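Local coordinates for protein atpase (Escherichia coli, PDB 1GL6) that acts as a plasmid coupling protein in bacterial conjugation, a nucleotide-binding, ring-helicase-like ATPase that probably drives DNA transport through a type IV secretion system, at residues K65-R70 and V417-K422; S94-D99 and K422-R427; S335-V340 and G407-R412. All blocks are in the same frame, centred on the assembly; numbering follows the deposited sequence.

Contact 1 (K65-R70 and V417-K422); sequences KSVLLR and VPLEIK. With GNP (phosphoaminophosphonic acid-guanylate ester), chain I.
Val67 and Leu68, in the first turn of the helix behind the nucleotide-binding loop, pack against Leu419, the backbone of Glu420 and Ile421 where the chain leaves strand 414-418. At the head of that helix, Lys65 turns away from this partner segment; its chain is bent at three torsions and its NZ bonds to Gly59 O, within what the sequence and the bound nucleotide mark as the P-loop (Walker A). Ser66 presents its backbone N to the phosphates of the GTP analogue GNP, 3.1 Å from O2B, and the next amide, Val67 N, points at O1A of GNP more directly, at 158°. Val67 then does most of the work across the contact. With CG1 anti to the backbone N (chi1 178°), that methyl faces segment 417-422, 3.9 Å from Leu419 CD2 and close over Glu420 O, while CG2 lies 4.2 Å from Ile421 CG1. Leu68 contributes its CB, which rests 4.0 Å from Leu419 CD1, so the two leucine methyls span consecutive residues of the helix. Ile421, at the centre of an inverse gamma turn, extends over one face of the guanine: its CD1 comes 3.4 Å from GNP N3 and its CG2 lies above the ring fusion. Phosphates and base are thus held from the two segments, joined by an apolar seam. The helix 65-78 rests through Leu68 and Leu69 on Val57 of strand 55-58, and Leu402, beside strand 403-407, touches both Val67 and Ile421.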
loop_
_atom_site.group_PDB
_atom_site.type_symbol
_atom_site.label_atom_id
_atom_site.label_comp_id
_atom_site.label_asym_id
_atom_site.label_seq_id
_atom_site.Cartn_x
_atom_site.Cartn_y
_atom_site.Cartn_z
ATOM N N LYS B 65 -12.728 -28.938 -15.128
ATOM C CA LYS B 65 -11.620 -29.322 -14.275
ATOM C C LYS B 65 -11.829 -30.770 -13.863
ATOM O O LYS B 65 -10.893 -31.557 -13.862
ATOM C CB LYS B 65 -11.550 -28.427 -13.042
ATOM C CG LYS B 65 -11.397 -26.955 -13.390
ATOM C CD LYS B 65 -10.420 -26.221 -12.463
ATOM C CE LYS B 65 -11.127 -25.512 -11.326
ATOM N NZ LYS B 65 -12.104 -24.496 -11.808
ATOM N N SER B 66 -13.070 -31.118 -13.541
ATOM C CA SER B 66 -13.415 -32.473 -13.120
ATOM C C SER B 66 -13.104 -33.491 -14.196
ATOM O O SER B 66 -12.364 -34.435 -13.958
ATOM C CB SER B 66 -14.908 -32.564 -12.780
ATOM O OG SER B 66 -15.257 -31.737 -11.683
ATOM N N VAL B 67 -13.685 -33.301 -15.378
ATOM C CA VAL B 67 -13.465 -34.208 -16.492
ATOM C C VAL B 67 -11.978 -34.437 -16.718
ATOM O O VAL B 67 -11.549 -35.545 -17.050
ATOM C CB VAL B 67 -14.071 -33.650 -17.782
ATOM C CG1 VAL B 67 -13.778 -34.588 -18.940
ATOM C CG2 VAL B 67 -15.562 -33.481 -17.606
ATOM N N LEU B 68 -11.205 -33.375 -16.508
ATOM C CA LEU B 68 -9.764 -33.395 -16.696
ATOM C C LEU B 68 -9.040 -34.144 -15.587
ATOM O O LEU B 68 -8.249 -35.047 -15.856
ATOM C CB LEU B 68 -9.241 -31.961 -16.790
ATOM C CG LEU B 68 -7.819 -31.787 -17.333
ATOM C CD1 LEU B 68 -7.679 -30.392 -17.885
ATOM C CD2 LEU B 68 -6.770 -32.068 -16.257
ATOM N N LEU B 69 -9.300 -33.766 -14.341
ATOM C CA LEU B 69 -8.654 -34.426 -13.210
ATOM C C LEU B 69 -9.049 -35.894 -13.137
ATOM O O LEU B 69 -8.258 -36.733 -12.735
ATOM C CB LEU B 69 -9.020 -33.723 -11.894
ATOM C CG LEU B 69 -8.087 -32.607 -11.380
ATOM C CD1 LEU B 69 -8.147 -31.373 -12.274
ATOM C CD2 LEU B 69 -8.482 -32.235 -9.962
ATOM N N ARG B 70 -10.281 -36.187 -13.537
ATOM C CA ARG B 70 -10.799 -37.541 -13.513
ATOM C C ARG B 70 -10.035 -38.370 -14.536
ATOM O O ARG B 70 -9.633 -39.509 -14.262
ATOM C CB ARG B 70 -12.290 -37.517 -13.849
ATOM C CG ARG B 70 -13.091 -38.698 -13.337
ATOM C CD ARG B 70 -14.561 -38.545 -13.661
ATOM N NE ARG B 70 -15.147 -37.383 -13.003
ATOM C CZ ARG B 70 -15.878 -36.467 -13.630
ATOM N NH1 ARG B 70 -16.108 -36.577 -14.931
ATOM N NH2 ARG B 70 -16.394 -35.445 -12.956
ATOM N N VAL B 417 -7.142 -27.801 -27.119
ATOM C CA VAL B 417 -7.663 -29.154 -27.219
ATOM C C VAL B 417 -9.034 -29.315 -26.584
ATOM O O VAL B 417 -9.363 -28.644 -25.611
ATOM C CB VAL B 417 -6.705 -30.160 -26.544
ATOM C CG1 VAL B 417 -7.267 -31.571 -26.633
ATOM C CG2 VAL B 417 -5.347 -30.094 -27.204
ATOM N N PRO B 418 -9.861 -30.206 -27.136
ATOM C CA PRO B 418 -11.184 -30.398 -26.555
ATOM C C PRO B 418 -11.108 -31.503 -25.506
ATOM O O PRO B 418 -10.353 -32.473 -25.658
ATOM C CB PRO B 418 -12.019 -30.793 -27.756
ATOM C CG PRO B 418 -11.062 -31.666 -28.504
ATOM C CD PRO B 418 -9.777 -30.866 -28.452
ATOM N N LEU B 419 -11.886 -31.331 -24.442
ATOM C CA LEU B 419 -11.960 -32.282 -23.338
ATOM C C LEU B 419 -13.118 -33.223 -23.586
ATOM O O LEU B 419 -14.241 -32.768 -23.787
ATOM C CB LEU B 419 -12.208 -31.538 -22.027
ATOM C CG LEU B 419 -11.063 -31.473 -21.033
ATOM C CD1 LEU B 419 -11.483 -30.660 -19.835
ATOM C CD2 LEU B 419 -10.679 -32.881 -20.617
ATOM N N GLU B 420 -12.869 -34.527 -23.569
ATOM C CA GLU B 420 -13.964 -35.448 -23.795
ATOM C C GLU B 420 -14.462 -35.992 -22.460
ATOM O O GLU B 420 -13.664 -36.344 -21.588
ATOM C CB GLU B 420 -13.529 -36.582 -24.728
ATOM C CG GLU B 420 -12.892 -37.781 -24.050
ATOM C CD GLU B 420 -12.727 -38.960 -25.009
ATOM O OE1 GLU B 420 -12.586 -40.111 -24.528
ATOM O OE2 GLU B 420 -12.732 -38.727 -26.244
ATOM N N ILE B 421 -15.785 -36.026 -22.308
ATOM C CA ILE B 421 -16.443 -36.518 -21.096
ATOM C C ILE B 421 -16.545 -38.035 -21.104
ATOM O O ILE B 421 -17.561 -38.579 -21.519
ATOM C CB ILE B 421 -17.893 -35.997 -20.972
ATOM C CG1 ILE B 421 -17.923 -34.477 -20.914
ATOM C CG2 ILE B 421 -18.545 -36.571 -19.723
ATOM C CD1 ILE B 421 -19.331 -33.930 -20.956
ATOM N N LYS B 422 -15.501 -38.716 -20.656
ATOM C CA LYS B 422 -15.548 -40.166 -20.612
ATOM C C LYS B 422 -16.425 -40.511 -19.410
ATOM O O LYS B 422 -16.466 -39.762 -18.431
ATOM C CB LYS B 422 -14.137 -40.755 -20.445
ATOM C CG LYS B 422 -14.086 -42.281 -20.571
ATOM C CD LYS B 422 -12.665 -42.822 -20.462
ATOM C CE LYS B 422 -12.580 -44.276 -20.901
ATOM N NZ LYS B 422 -13.457 -45.135 -20.081
HETATM P PG GNP I . -19.368 -29.337 -11.685
HETATM O O1G GNP I . -19.890 -30.098 -10.509
HETATM O O2G GNP I . -19.894 -27.904 -11.650
HETATM O O3G GNP I . -19.703 -29.969 -12.983
HETATM N N3B GNP I . -17.655 -29.372 -11.362
HETATM P PB GNP I . -16.484 -28.662 -12.355
HETATM O O1B GNP I . -16.513 -27.209 -12.241
HETATM O O2B GNP I . -15.191 -29.337 -12.055
HETATM O O3A GNP I . -16.993 -29.061 -13.847
HETATM P PA GNP I . -16.901 -30.387 -14.641
HETATM O O1A GNP I . -15.514 -30.715 -14.955
HETATM O O2A GNP I . -17.741 -31.403 -13.894
HETATM O "O5'" GNP I . -17.581 -30.037 -15.945
HETATM C "C5'" GNP I . -18.959 -29.647 -16.003
HETATM C "C4'" GNP I . -19.494 -29.877 -17.365
HETATM O "O4'" GNP I . -19.083 -31.030 -18.003
HETATM C "C3'" GNP I . -21.043 -29.900 -17.379
HETATM O "O3'" GNP I . -21.589 -28.603 -17.687
HETATM C "C2'" GNP I . -21.397 -30.963 -18.440
HETATM O "O2'" GNP I . -21.688 -30.435 -19.702
HETATM C "C1'" GNP I . -20.164 -31.814 -18.455
HETATM N N9 GNP I . -20.317 -33.042 -17.612
HETATM C C8 GNP I . -19.548 -33.323 -16.394
HETATM N N7 GNP I . -19.900 -34.474 -15.880
HETATM C C5 GNP I . -20.956 -34.979 -16.797
HETATM C C6 GNP I . -21.721 -36.231 -16.740
HETATM O O6 GNP I . -21.672 -37.107 -15.953
HETATM N N1 GNP I . -22.610 -36.315 -17.805
HETATM C C2 GNP I . -22.662 -35.282 -18.725
HETATM N N2 GNP I . -23.640 -35.591 -19.719
HETATM N N3 GNP I . -22.034 -34.168 -18.854
HETATM C C4 GNP I . -21.158 -34.080 -17.809
#

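Contact 2 (S94-D99 and K422-R427); sequences SKFGRD and KQFANR. With GNP (phosphoaminophosphonic acid-guanylate ester), chain I.
A T-shaped pair of phenylalanines, Phe96 and Phe424, docks the irregular chain that follows strand 414-418 on the C-terminal end of helix 91-96. Phe96 offers its edge and Phe424 its face, with centroids 5.1 Å apart and planes at 76°; CE1 of Phe96 comes nearest, at CD2 of Phe424. Both rings also lie against Arg70 and Tyr74 of helix 65-78, and the ring of Tyr74 makes a second edge-to-face pair with Phe424. Lys95 works from the neighbouring helical position. Its CB lies 3.8 Å above the Phe96 ring, and the bend at chi2 (-76°) carries the rest of the chain alongside Phe424 CB to the backbone beyond. There NZ donates to Phe424 O at 3.1 Å, in the carbonyl plane, with a C=O...N angle of 153°. A methionine in place of Lys95 would probably still pass Phe424 CB but leave Phe424 O without its lysine donor, so that this point of the tail would be held by the packing of the rings. The adjoining residue, Gln423, belongs to the nucleotide pocket, its OE1 3.4 Å from GNP N1, displaced well out of the plane of the guanine.

Farther along, carbonyls at and just beyond the helix end face the tail. Ser94 O receives a weak bond from Arg427 N and a CA-H...O contact from Asn426, whereas Ser94 OG turns to Asp91 O within its own helix. Arg427 bends at chi3 and follows the departing chain past Gly97, the first residue out of helical conformation. Its NE makes a weak bond with Gly97 O, at 3.3 Å, and the aliphatic CG of Arg98 covers one face of its guanidinium, 3.3 Å from NH2.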
loop_
_atom_site.group_PDB
_atom_site.type_symbol
_atom_site.label_atom_id
_atom_site.label_comp_id
_atom_site.label_asym_id
_atom_site.label_seq_id
_atom_site.Cartn_x
_atom_site.Cartn_y
_atom_site.Cartn_z
ATOM N N SER B 94 -15.904 -42.911 -5.615
ATOM C CA SER B 94 -16.957 -43.745 -6.191
ATOM C C SER B 94 -16.643 -44.281 -7.576
ATOM O O SER B 94 -17.239 -45.261 -8.009
ATOM C CB SER B 94 -18.273 -42.965 -6.247
ATOM O OG SER B 94 -18.234 -41.979 -7.263
ATOM N N LYS B 95 -15.716 -43.639 -8.273
ATOM C CA LYS B 95 -15.366 -44.070 -9.615
ATOM C C LYS B 95 -14.133 -44.967 -9.634
ATOM O O LYS B 95 -14.111 -45.978 -10.335
ATOM C CB LYS B 95 -15.083 -42.858 -10.510
ATOM C CG LYS B 95 -16.151 -41.797 -10.526
ATOM C CD LYS B 95 -17.347 -42.209 -11.343
ATOM C CE LYS B 95 -18.361 -41.081 -11.356
ATOM N NZ LYS B 95 -19.443 -41.291 -12.346
ATOM N N PHE B 96 -13.121 -44.597 -8.848
ATOM C CA PHE B 96 -11.849 -45.317 -8.832
ATOM C C PHE B 96 -11.440 -46.012 -7.545
ATOM O O PHE B 96 -10.390 -46.650 -7.496
ATOM C CB PHE B 96 -10.734 -44.348 -9.236
ATOM C CG PHE B 96 -11.085 -43.469 -10.415
ATOM C CD1 PHE B 96 -11.332 -44.022 -11.667
ATOM C CD2 PHE B 96 -11.161 -42.087 -10.275
ATOM C CE1 PHE B 96 -11.650 -43.210 -12.759
ATOM C CE2 PHE B 96 -11.478 -41.271 -11.367
ATOM C CZ PHE B 96 -11.722 -41.837 -12.606
ATOM N N GLY B 97 -12.249 -45.895 -6.504
ATOM C CA GLY B 97 -11.894 -46.526 -5.250
ATOM C C GLY B 97 -11.966 -48.036 -5.268
ATOM O O GLY B 97 -12.982 -48.608 -5.640
ATOM N N ARG B 98 -10.877 -48.682 -4.870
ATOM C CA ARG B 98 -10.840 -50.131 -4.804
ATOM C C ARG B 98 -10.983 -50.478 -3.336
ATOM O O ARG B 98 -11.091 -49.588 -2.482
ATOM C CB ARG B 98 -9.516 -50.678 -5.315
ATOM C CG ARG B 98 -9.231 -50.378 -6.763
ATOM C CD ARG B 98 -7.917 -49.629 -6.879
ATOM N NE ARG B 98 -6.829 -50.346 -6.220
ATOM C CZ ARG B 98 -5.642 -49.820 -5.935
ATOM N NH1 ARG B 98 -4.719 -50.558 -5.337
ATOM N NH2 ARG B 98 -5.374 -48.560 -6.235
ATOM N N ASP B 99 -10.954 -51.770 -3.040
ATOM C CA ASP B 99 -11.113 -52.230 -1.671
ATOM C C ASP B 99 -9.916 -51.993 -0.762
ATOM O O ASP B 99 -10.077 -51.785 0.442
ATOM C CB ASP B 99 -11.472 -53.717 -1.670
ATOM C CG ASP B 99 -12.842 -53.981 -2.266
ATOM O OD1 ASP B 99 -13.852 -53.570 -1.657
ATOM O OD2 ASP B 99 -12.910 -54.597 -3.349
ATOM N N LYS B 422 -15.501 -38.716 -20.656
ATOM C CA LYS B 422 -15.548 -40.166 -20.612
ATOM C C LYS B 422 -16.425 -40.511 -19.410
ATOM O O LYS B 422 -16.466 -39.762 -18.431
ATOM C CB LYS B 422 -14.137 -40.755 -20.445
ATOM C CG LYS B 422 -14.086 -42.281 -20.571
ATOM C CD LYS B 422 -12.665 -42.822 -20.462
ATOM C CE LYS B 422 -12.580 -44.276 -20.901
ATOM N NZ LYS B 422 -13.457 -45.135 -20.081
ATOM N N GLN B 423 -17.140 -41.629 -19.491
ATOM C CA GLN B 423 -18.008 -42.045 -18.400
ATOM C C GLN B 423 -17.376 -43.169 -17.592
ATOM O O GLN B 423 -16.803 -44.106 -18.149
ATOM C CB GLN B 423 -19.372 -42.499 -18.942
ATOM C CG GLN B 423 -20.261 -41.375 -19.493
ATOM C CD GLN B 423 -20.731 -40.396 -18.420
ATOM O OE1 GLN B 423 -21.458 -39.440 -18.703
ATOM N NE2 GLN B 423 -20.315 -40.633 -17.182
ATOM N N PHE B 424 -17.479 -43.060 -16.270
ATOM C CA PHE B 424 -16.930 -44.071 -15.371
ATOM C C PHE B 424 -18.019 -44.646 -14.484
ATOM O O PHE B 424 -18.778 -43.902 -13.872
ATOM C CB PHE B 424 -15.840 -43.473 -14.490
ATOM C CG PHE B 424 -14.783 -42.756 -15.254
ATOM C CD1 PHE B 424 -14.976 -41.447 -15.665
ATOM C CD2 PHE B 424 -13.598 -43.400 -15.588
ATOM C CE1 PHE B 424 -14.005 -40.792 -16.405
ATOM C CE2 PHE B 424 -12.619 -42.753 -16.329
ATOM C CZ PHE B 424 -12.819 -41.452 -16.736
ATOM N N ALA B 425 -18.083 -45.970 -14.411
ATOM C CA ALA B 425 -19.089 -46.635 -13.599
ATOM C C ALA B 425 -18.748 -46.510 -12.125
ATOM O O ALA B 425 -17.569 -46.487 -11.750
ATOM C CB ALA B 425 -19.187 -48.099 -13.990
ATOM N N ASN B 426 -19.781 -46.429 -11.290
ATOM C CA ASN B 426 -19.580 -46.313 -9.854
ATOM C C ASN B 426 -19.249 -47.639 -9.207
ATOM O O ASN B 426 -20.117 -48.487 -9.012
ATOM C CB ASN B 426 -20.804 -45.708 -9.184
ATOM C CG ASN B 426 -20.905 -44.227 -9.414
ATOM O OD1 ASN B 426 -21.715 -43.547 -8.792
ATOM N ND2 ASN B 426 -20.079 -43.710 -10.318
ATOM N N ARG B 427 -17.979 -47.801 -8.863
ATOM C CA ARG B 427 -17.518 -49.022 -8.238
ATOM C C ARG B 427 -17.387 -48.892 -6.717
ATOM O O ARG B 427 -16.565 -49.565 -6.103
ATOM C CB ARG B 427 -16.182 -49.432 -8.858
ATOM C CG ARG B 427 -15.169 -48.306 -8.957
ATOM C CD ARG B 427 -13.875 -48.819 -9.536
ATOM N NE ARG B 427 -13.333 -49.887 -8.709
ATOM C CZ ARG B 427 -12.352 -50.705 -9.078
ATOM N NH1 ARG B 427 -11.801 -50.581 -10.280
ATOM N NH2 ARG B 427 -11.918 -51.644 -8.245
HETATM P PG GNP I . -19.368 -29.337 -11.685
HETATM O O1G GNP I . -19.890 -30.098 -10.509
HETATM O O2G GNP I . -19.894 -27.904 -11.650
HETATM O O3G GNP I . -19.703 -29.969 -12.983
HETATM N N3B GNP I . -17.655 -29.372 -11.362
HETATM P PB GNP I . -16.484 -28.662 -12.355
HETATM O O1B GNP I . -16.513 -27.209 -12.241
HETATM O O2B GNP I . -15.191 -29.337 -12.055
HETATM O O3A GNP I . -16.993 -29.061 -13.847
HETATM P PA GNP I . -16.901 -30.387 -14.641
HETATM O O1A GNP I . -15.514 -30.715 -14.955
HETATM O O2A GNP I . -17.741 -31.403 -13.894
HETATM O "O5'" GNP I . -17.581 -30.037 -15.945
HETATM C "C5'" GNP I . -18.959 -29.647 -16.003
HETATM C "C4'" GNP I . -19.494 -29.877 -17.365
HETATM O "O4'" GNP I . -19.083 -31.030 -18.003
HETATM C "C3'" GNP I . -21.043 -29.900 -17.379
HETATM O "O3'" GNP I . -21.589 -28.603 -17.687
HETATM C "C2'" GNP I . -21.397 -30.963 -18.440
HETATM O "O2'" GNP I . -21.688 -30.435 -19.702
HETATM C "C1'" GNP I . -20.164 -31.814 -18.455
HETATM N N9 GNP I . -20.317 -33.042 -17.612
HETATM C C8 GNP I . -19.548 -33.323 -16.394
HETATM N N7 GNP I . -19.900 -34.474 -15.880
HETATM C C5 GNP I . -20.956 -34.979 -16.797
HETATM C C6 GNP I . -21.721 -36.231 -16.740
HETATM O O6 GNP I . -21.672 -37.107 -15.953
HETATM N N1 GNP I . -22.610 -36.315 -17.805
HETATM C C2 GNP I . -22.662 -35.282 -18.725
HETATM N N2 GNP I . -23.640 -35.591 -19.719
HETATM N N3 GNP I . -22.034 -34.168 -18.854
HETATM C C4 GNP I . -21.158 -34.080 -17.809
#

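Contact 3 (S335-V340 and G407-R412); sequences SFRSLV and GFAGNR
The side chain of Ser338 laps over the backbone of Ala409, its OG accepting the N-H of that residue at 3.0 Å. The hydroxyl is brought there by a chi1 of -57°, which sets it anti to its own carbonyl carbon and directs it across the gap between the chains. From the same position OG faces the edge of the Phe408 ring, 4.3 Å from CD1. One residue on, the backbones pair directly: Leu339 and Gly407 form an antiparallel hydrogen-bonded pair. The bond from Gly407 N to Leu339 O is 2.9 Å long and runs nearly along the C=O axis; the return bond, Leu339 N to Gly407 O, is straight at its hydrogen (173°) although the donor stands above the carbonyl plane. Beyond Gly407 the partner chain leaves the sheet, and the serine hydroxyl takes up the amide of Ala409, two residues on. Ala409 CA also approaches Arg337 O, a CA-H...O contact of 3.4 Å, and its methyl packs against Arg337 CB. Gly410 follows with positive phi (74°), turning the chain toward strand 414-418.

Strand 338-341 is thereby held between two neighbours, 403-407 on this flank and 55-58 on the other, where Ser338 and Val340 bond to Leu56. The 335-340 segment also faces the third subunit: Phe336 O accepts from Ser345 OG and Thr347 OG1 of that chain, and Arg337 packs on its Thr61. Three hydrogen bonds cross this buried junction: two main-chain bonds fix the strand register, and a serine hydroxyl extends the pairing where the strand geometry stops.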
loop_
_atom_site.group_PDB
_atom_site.type_symbol
_atom_site.label_atom_id
_atom_site.label_comp_id
_atom_site.label_asym_id
_atom_site.label_seq_id
_atom_site.Cartn_x
_atom_site.Cartn_y
_atom_site.Cartn_z
ATOM N N SER B 335 5.745 -22.645 -9.021
ATOM C CA SER B 335 6.292 -23.980 -8.790
ATOM C C SER B 335 5.610 -25.071 -9.597
ATOM O O SER B 335 5.983 -26.238 -9.498
ATOM C CB SER B 335 6.223 -24.321 -7.307
ATOM O OG SER B 335 7.009 -23.401 -6.564
ATOM N N PHE B 336 4.599 -24.690 -10.375
ATOM C CA PHE B 336 3.886 -25.625 -11.239
ATOM C C PHE B 336 4.386 -25.301 -12.632
ATOM O O PHE B 336 4.052 -24.250 -13.181
ATOM C CB PHE B 336 2.369 -25.408 -11.183
ATOM C CG PHE B 336 1.752 -25.804 -9.879
ATOM C CD1 PHE B 336 1.880 -24.984 -8.753
ATOM C CD2 PHE B 336 1.055 -27.007 -9.764
ATOM C CE1 PHE B 336 1.321 -25.357 -7.530
ATOM C CE2 PHE B 336 0.489 -27.392 -8.548
ATOM C CZ PHE B 336 0.625 -26.566 -7.429
ATOM N N ARG B 337 5.189 -26.200 -13.195
ATOM C CA ARG B 337 5.782 -26.019 -14.512
ATOM C C ARG B 337 4.792 -26.172 -15.667
ATOM O O ARG B 337 4.933 -25.530 -16.718
ATOM C CB ARG B 337 6.937 -27.005 -14.672
ATOM C CG ARG B 337 8.009 -26.895 -13.596
ATOM C CD ARG B 337 8.659 -25.533 -13.640
ATOM N NE ARG B 337 9.248 -25.238 -14.943
ATOM C CZ ARG B 337 10.332 -25.836 -15.431
ATOM N NH1 ARG B 337 10.966 -26.772 -14.727
ATOM N NH2 ARG B 337 10.785 -25.490 -16.632
ATOM N N SER B 338 3.788 -27.014 -15.470
ATOM C CA SER B 338 2.797 -27.239 -16.510
ATOM C C SER B 338 1.450 -26.556 -16.207
ATOM O O SER B 338 0.959 -26.617 -15.078
ATOM C CB SER B 338 2.620 -28.748 -16.706
ATOM O OG SER B 338 3.875 -29.360 -17.016
ATOM N N LEU B 339 0.869 -25.907 -17.226
ATOM C CA LEU B 339 -0.409 -25.177 -17.121
ATOM C C LEU B 339 -1.506 -25.583 -18.124
ATOM O O LEU B 339 -1.222 -25.892 -19.282
ATOM C CB LEU B 339 -0.148 -23.664 -17.289
ATOM C CG LEU B 339 -1.304 -22.636 -17.315
ATOM C CD1 LEU B 339 -1.882 -22.528 -15.926
ATOM C CD2 LEU B 339 -0.814 -21.255 -17.803
ATOM N N VAL B 340 -2.759 -25.567 -17.670
ATOM C CA VAL B 340 -3.927 -25.869 -18.514
ATOM C C VAL B 340 -4.934 -24.761 -18.248
ATOM O O VAL B 340 -5.414 -24.628 -17.125
ATOM C CB VAL B 340 -4.617 -27.195 -18.138
ATOM C CG1 VAL B 340 -5.867 -27.387 -18.991
ATOM C CG2 VAL B 340 -3.668 -28.344 -18.311
ATOM N N GLY B 407 -0.374 -26.256 -22.053
ATOM C CA GLY B 407 1.001 -25.852 -22.210
ATOM C C GLY B 407 1.920 -26.556 -21.240
ATOM O O GLY B 407 2.143 -26.075 -20.134
ATOM N N PHE B 408 2.463 -27.695 -21.659
ATOM C CA PHE B 408 3.356 -28.480 -20.814
ATOM C C PHE B 408 4.653 -27.747 -20.483
ATOM O O PHE B 408 5.060 -26.809 -21.185
ATOM C CB PHE B 408 3.668 -29.823 -21.487
ATOM C CG PHE B 408 2.501 -30.773 -21.508
ATOM C CD1 PHE B 408 1.929 -31.213 -20.321
ATOM C CD2 PHE B 408 1.965 -31.218 -22.709
ATOM C CE1 PHE B 408 0.843 -32.070 -20.322
ATOM C CE2 PHE B 408 0.873 -32.084 -22.720
ATOM C CZ PHE B 408 0.314 -32.508 -21.522
ATOM N N ALA B 409 5.284 -28.190 -19.400
ATOM C CA ALA B 409 6.543 -27.630 -18.925
ATOM C C ALA B 409 7.626 -27.681 -20.001
ATOM O O ALA B 409 7.559 -28.484 -20.930
ATOM C CB ALA B 409 7.011 -28.398 -17.704
ATOM N N GLY B 410 8.623 -26.816 -19.871
ATOM C CA GLY B 410 9.712 -26.805 -20.826
ATOM C C GLY B 410 9.451 -26.231 -22.208
ATOM O O GLY B 410 8.544 -25.419 -22.431
ATOM N N ASN B 411 10.268 -26.674 -23.152
ATOM C CA ASN B 411 10.180 -26.208 -24.522
ATOM C C ASN B 411 9.166 -26.941 -25.395
ATOM O O ASN B 411 9.536 -27.714 -26.276
ATOM C CB ASN B 411 11.564 -26.296 -25.155
ATOM C CG ASN B 411 11.595 -25.752 -26.556
ATOM O OD1 ASN B 411 11.114 -24.651 -26.817
ATOM N ND2 ASN B 411 12.167 -26.517 -27.472
ATOM N N ARG B 412 7.883 -26.690 -25.169
ATOM C CA ARG B 412 6.866 -27.341 -25.968
ATOM C C ARG B 412 5.887 -26.293 -26.431
ATOM O O ARG B 412 5.720 -25.262 -25.787
ATOM C CB ARG B 412 6.105 -28.367 -25.148
ATOM C CG ARG B 412 6.937 -29.054 -24.107
ATOM C CD ARG B 412 7.389 -30.401 -24.529
ATOM N NE ARG B 412 8.107 -31.024 -23.435
ATOM C CZ ARG B 412 8.626 -32.242 -23.482
ATOM N NH1 ARG B 412 8.507 -32.981 -24.584
ATOM N NH2 ARG B 412 9.261 -32.722 -22.420
#

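Overall arrangement
From the N terminus, the chain first passes the helix 65-78 and the end of helix 91-96, whose partners come more than 300 residues later. The loops closed by contacts 1 and 2 cross: 65-70 meets 417-422, then 94-99 meets the following 422-427, and Lys422 is common to both. Contact 3, closing a shorter loop of 66 residues between 335-340 and 407-412, is nested inside each. Contacts 1 and 2 touch where Arg70 packs on Phe96 and Phe424, and both border the nucleotide; contact 1 reaches contact 3 through Leu68 on Val340. Together they tie the nucleotide-binding helix, the mixed sheet and the C-terminal tail, with contacts 2 and 3 about 15 Å apart at their nearest atoms.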